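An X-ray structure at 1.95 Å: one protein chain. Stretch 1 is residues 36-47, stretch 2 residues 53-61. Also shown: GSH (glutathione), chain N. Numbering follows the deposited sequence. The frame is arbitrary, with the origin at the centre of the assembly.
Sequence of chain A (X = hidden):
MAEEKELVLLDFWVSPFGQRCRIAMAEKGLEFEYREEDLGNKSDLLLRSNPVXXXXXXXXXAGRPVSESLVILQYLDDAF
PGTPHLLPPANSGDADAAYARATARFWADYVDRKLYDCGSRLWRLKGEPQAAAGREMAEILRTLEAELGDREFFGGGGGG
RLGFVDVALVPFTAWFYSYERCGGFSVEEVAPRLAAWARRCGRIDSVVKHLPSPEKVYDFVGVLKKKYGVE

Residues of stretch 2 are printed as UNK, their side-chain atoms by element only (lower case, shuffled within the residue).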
# COMPACT_ATOMS: atom_id res chain seq x y z
N GLU A 36 -22.51 4.90 10.58
CA GLU A 36 -21.79 6.15 10.70
C GLU A 36 -20.99 6.23 12.01
O GLU A 36 -21.56 6.22 13.11
CB GLU A 36 -22.76 7.33 10.64
CG GLU A 36 -22.08 8.68 10.67
CD GLU A 36 -21.42 9.05 9.32
OE1 GLU A 36 -21.91 8.62 8.31
OE2 GLU A 36 -20.42 9.77 9.33
N GLU A 37 -19.70 6.42 11.94
CA GLU A 37 -18.95 6.57 13.18
C GLU A 37 -18.65 8.01 13.52
O GLU A 37 -18.29 8.75 12.66
CB GLU A 37 -17.60 5.86 13.07
CG GLU A 37 -17.70 4.35 13.07
CD GLU A 37 -17.76 3.78 14.49
OE1 GLU A 37 -17.33 4.49 15.43
OE2 GLU A 37 -18.14 2.61 14.63
N ASP A 38 -18.62 8.34 14.81
CA ASP A 38 -18.18 9.66 15.24
C ASP A 38 -16.70 9.54 15.54
O ASP A 38 -16.28 8.96 16.59
CB ASP A 38 -18.96 10.10 16.52
CG ASP A 38 -18.43 11.40 17.15
OD1 ASP A 38 -17.39 11.95 16.70
OD2 ASP A 38 -19.00 11.90 18.16
N LEU A 39 -15.86 10.12 14.71
CA LEU A 39 -14.42 9.87 14.89
C LEU A 39 -13.82 10.45 16.18
O LEU A 39 -12.73 9.96 16.64
CB LEU A 39 -13.65 10.26 13.66
CG LEU A 39 -14.00 9.39 12.46
CD1 LEU A 39 -13.13 9.82 11.27
CD2 LEU A 39 -13.80 7.88 12.61
N GLY A 40 -14.55 11.39 16.80
CA GLY A 40 -14.20 11.97 18.07
C GLY A 40 -14.75 11.11 19.20
O GLY A 40 -14.42 11.32 20.38
N ASN A 41 -15.55 10.11 18.86
CA ASN A 41 -16.15 9.27 19.88
C ASN A 41 -16.30 7.87 19.24
O ASN A 41 -17.36 7.32 19.08
CB ASN A 41 -17.45 9.98 20.37
CG ASN A 41 -18.03 9.39 21.61
OD1 ASN A 41 -17.40 9.33 22.67
ND2 ASN A 41 -19.30 9.00 21.51
N LYS A 42 -15.18 7.28 18.88
CA LYS A 42 -15.18 6.00 18.19
C LYS A 42 -15.90 4.92 18.95
O LYS A 42 -15.81 4.89 20.16
CB LYS A 42 -13.80 5.55 17.84
CG LYS A 42 -13.11 6.45 16.77
CD LYS A 42 -11.64 6.12 16.50
CE LYS A 42 -10.89 7.28 15.85
NZ LYS A 42 -9.38 7.08 15.61
N SER A 43 -16.62 4.03 18.27
CA SER A 43 -17.34 2.97 18.98
C SER A 43 -16.46 1.85 19.46
O SER A 43 -15.38 1.54 18.89
CB SER A 43 -18.42 2.38 18.07
OG SER A 43 -17.83 1.55 17.12
N ASP A 44 -16.89 1.17 20.49
CA ASP A 44 -16.15 -0.01 20.94
C ASP A 44 -15.91 -0.99 19.74
O ASP A 44 -14.86 -1.57 19.60
CB ASP A 44 -16.89 -0.65 22.14
CG ASP A 44 -16.20 -1.86 22.68
OD1 ASP A 44 -14.95 -1.84 22.88
OD2 ASP A 44 -16.82 -2.89 22.97
N LEU A 45 -16.87 -1.15 18.84
CA LEU A 45 -16.75 -2.11 17.74
C LEU A 45 -15.63 -1.66 16.75
O LEU A 45 -14.77 -2.41 16.41
CB LEU A 45 -18.12 -2.34 17.06
CG LEU A 45 -18.15 -3.18 15.78
CD1 LEU A 45 -17.92 -4.61 16.07
CD2 LEU A 45 -19.44 -2.96 14.96
N LEU A 46 -15.58 -0.39 16.39
CA LEU A 46 -14.52 0.03 15.55
C LEU A 46 -13.14 -0.20 16.25
O LEU A 46 -12.20 -0.77 15.68
CB LEU A 46 -14.74 1.49 15.17
CG LEU A 46 -13.57 2.26 14.61
CD1 LEU A 46 -13.14 1.69 13.35
CD2 LEU A 46 -13.91 3.70 14.45
N LEU A 47 -13.04 0.20 17.51
CA LEU A 47 -11.77 0.06 18.20
C LEU A 47 -11.35 -1.38 18.31
O LEU A 47 -10.11 -1.66 18.28
CB LEU A 47 -11.85 0.69 19.58
CG LEU A 47 -12.03 2.19 19.50
CD1 LEU A 47 -12.24 2.68 20.95
CD2 LEU A 47 -10.87 2.85 18.86
N UNK A 53 -5.02 0.44 13.73
CA UNK A 53 -5.06 1.77 13.24
C UNK A 53 -6.20 2.56 13.83
O UNK A 53 -6.09 3.74 13.92
n UNK A 53 -2.68 -0.02 9.75
c UNK A 53 -4.00 0.12 10.12
c UNK A 53 -1.96 0.87 10.41
c UNK A 53 -5.20 1.77 11.71
c UNK A 53 -4.06 1.15 10.99
n UNK A 53 -2.76 1.59 11.15
N UNK A 54 -7.28 1.93 14.20
CA UNK A 54 -8.44 2.63 14.76
C UNK A 54 -9.03 3.63 13.82
O UNK A 54 -9.44 4.71 14.24
n UNK A 54 -3.56 4.44 16.97
c UNK A 54 -4.83 4.29 17.34
c UNK A 54 -6.63 2.78 18.15
n UNK A 54 -5.27 3.07 17.69
n UNK A 54 -5.64 5.36 17.36
c UNK A 54 -7.55 2.25 17.13
c UNK A 54 -8.13 3.29 16.11
N UNK A 55 -8.98 3.29 12.55
CA UNK A 55 -9.49 4.09 11.47
C UNK A 55 -10.67 3.49 10.68
O UNK A 55 -10.90 2.30 10.69
c UNK A 55 -5.20 6.54 10.50
n UNK A 55 -4.22 6.73 9.38
c UNK A 55 -6.16 5.43 10.06
c UNK A 55 -7.37 5.36 10.92
c UNK A 55 -8.37 4.32 10.45
N UNK A 56 -11.45 4.35 10.00
CA UNK A 56 -12.45 3.78 9.12
C UNK A 56 -11.85 3.93 7.76
O UNK A 56 -10.95 4.71 7.61
c UNK A 56 -13.52 6.32 7.50
c UNK A 56 -13.86 4.46 9.29
c UNK A 56 -13.74 5.95 9.07
c UNK A 56 -14.38 4.18 10.68
N UNK A 57 -12.30 3.21 6.73
CA UNK A 57 -13.33 2.21 6.78
C UNK A 57 -12.91 0.85 7.25
O UNK A 57 -11.75 0.43 7.21
c UNK A 57 -13.73 2.09 5.30
c UNK A 57 -12.45 2.34 4.54
c UNK A 57 -11.87 3.45 5.36
N UNK A 58 -13.91 0.16 7.79
CA UNK A 58 -13.75 -1.18 8.20
C UNK A 58 -14.89 -1.92 7.66
O UNK A 58 -16.08 -1.57 7.90
c UNK A 58 -12.67 -0.63 10.42
c UNK A 58 -13.63 -2.88 10.15
c UNK A 58 -13.78 -1.37 9.81
N UNK A 59 -14.57 -3.01 6.99
CA UNK A 59 -15.59 -3.86 6.46
C UNK A 59 -15.68 -5.10 7.28
O UNK A 59 -14.66 -5.70 7.53
c UNK A 59 -17.45 -4.34 4.14
c UNK A 59 -15.90 -6.00 3.27
c UNK A 59 -15.20 -4.39 5.09
c UNK A 59 -16.31 -5.29 4.52
N UNK A 60 -16.87 -5.43 7.77
CA UNK A 60 -17.07 -6.66 8.52
C UNK A 60 -17.89 -7.61 7.66
O UNK A 60 -19.03 -7.30 7.23
c UNK A 60 -16.77 -5.59 10.78
c UNK A 60 -17.51 -4.53 11.51
c UNK A 60 -16.08 -6.45 11.77
c UNK A 60 -17.74 -6.38 9.88
N UNK A 61 -17.33 -8.78 7.41
CA UNK A 61 -17.96 -9.82 6.60
C UNK A 61 -18.15 -10.98 7.55
O UNK A 61 -17.20 -11.51 8.12
n UNK A 61 -16.93 -11.89 3.57
n UNK A 61 -18.98 -12.41 3.21
c UNK A 61 -17.68 -11.10 4.42
c UNK A 61 -18.98 -11.43 4.18
c UNK A 61 -17.07 -10.16 5.41
c UNK A 61 -17.73 -12.66 2.86
N1 GSH N . -5.07 4.00 4.89
CA1 GSH N . -6.45 4.30 5.10
C1 GSH N . -7.47 3.61 4.28
O11 GSH N . -8.56 3.18 4.59
O12 GSH N . -7.13 3.50 3.13
CB1 GSH N . -6.87 5.57 5.81
CG1 GSH N . -8.34 5.70 6.22
CD1 GSH N . -8.53 6.99 7.01
OE1 GSH N . -7.70 7.87 6.87
N2 GSH N . -9.60 7.14 7.78
CA2 GSH N . -9.81 8.34 8.55
C2 GSH N . -9.84 7.87 10.02
O2 GSH N . -10.61 6.97 10.28
CB2 GSH N . -11.15 8.93 8.12
SG2 GSH N . -11.04 9.66 6.44
N3 GSH N . -8.93 8.25 10.92
CA3 GSH N . -9.59 8.52 12.23
C3 GSH N . -9.24 9.73 13.10
O31 GSH N . -9.10 9.61 14.36
O32 GSH N . -9.16 10.83 12.59

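Position 53 carries six side-chain atoms, one carbon followed by a five-membered ring of three carbons and two nitrogens. This is an imidazole, and the residue is His53. The CA-to-CB bond of His53 runs sideways, and the nearest side-chain approach, His53 CB to Lys42 NZ at 7.8 Å, leaves it out of the contact.

At position 54 a chain of three carbons and a nitrogen ends in a carbon bearing two more nitrogens. That planar guanidinium identifies Arg54, which has positive phi and psi (60° and 35°). Its aliphatic part packs on the start of the helix, with Leu47 CD2 3.8 Å from Arg54 CG, while its backbone O accepts a hydrogen bond from Lys42 NZ at 2.7 Å. Lys42 NZ also lies 4.5 Å from Arg54 NH1, a close pair of like charges.

Position 55 shows four carbons in a row ending in nitrogen, an unbranched chain that can only be lysine. The CA-to-CB bond of Lys55 points away from stretch 1, and what reaches the other stretch is backbone: Leu46 CD1 sits 3.5 Å from Lys55 O. The side chain runs beside the ligand instead, Lys55 CG being 3.3 Å from GSH N3.

Four carbons at position 56 fork at the first, one arm two carbons long. This beta-branched pattern is that of Ile56, whose CA-to-CB bond points toward stretch 1 and whose side chain fits among three of its residues: Ile56 CG1 lies 4.0 Å from Leu39 CD2, and Ile56 CG2 lies 3.8 Å from Leu46 CD2 and 4.1 Å from Glu37 CG. Its backbone meanwhile pairs with glutathione, Ile56 N donating to GSH O2 and GSH N2 donating to Ile56 O, both at 2.8 Å.

Three carbons close a ring onto the backbone nitrogen at position 57, hence Pro57. The peptide bond before it is cis; its CA-to-CB bond points away from stretch 1, and it makes no contact there.

Position 58 has one carbon carrying two more, the compact fork of Val58. Its CA-to-CB bond points toward stretch 1 and it begins the strand, with Val58 CG2 3.8 Å from Leu46 CD1.

Position 59 has four carbons forked at the second. Leu59 is buried but out of reach of stretch 1. The same atoms recur at position 60, but here the CA-to-CB bond points toward stretch 1: in Leu60, CD1 meets Leu45 CD2 at 4.3 Å. Position 61 again has one carbon and a ring of three carbons and two nitrogens; His61 is out of reach of stretch 1, and its ND1 is hydrogen-bonded elsewhere in the structure.

The contact is thus chiefly apolar, with Leu46 central to it, touching Lys55, Ile56 and Val58. Ser43 OG caps the helix by accepting from Leu46 N at 3.1 Å, and itself donates to Glu37 OE2 at 2.7 Å, tying the helix start to the preceding loop. Lys42 adds the polar link, its NZ donating both to Arg54 O and, at 2.8 Å, to GSH O31, so that the ligand is held by both stretches.

Stretch 2, residues 53-61: HRKIPVLLH
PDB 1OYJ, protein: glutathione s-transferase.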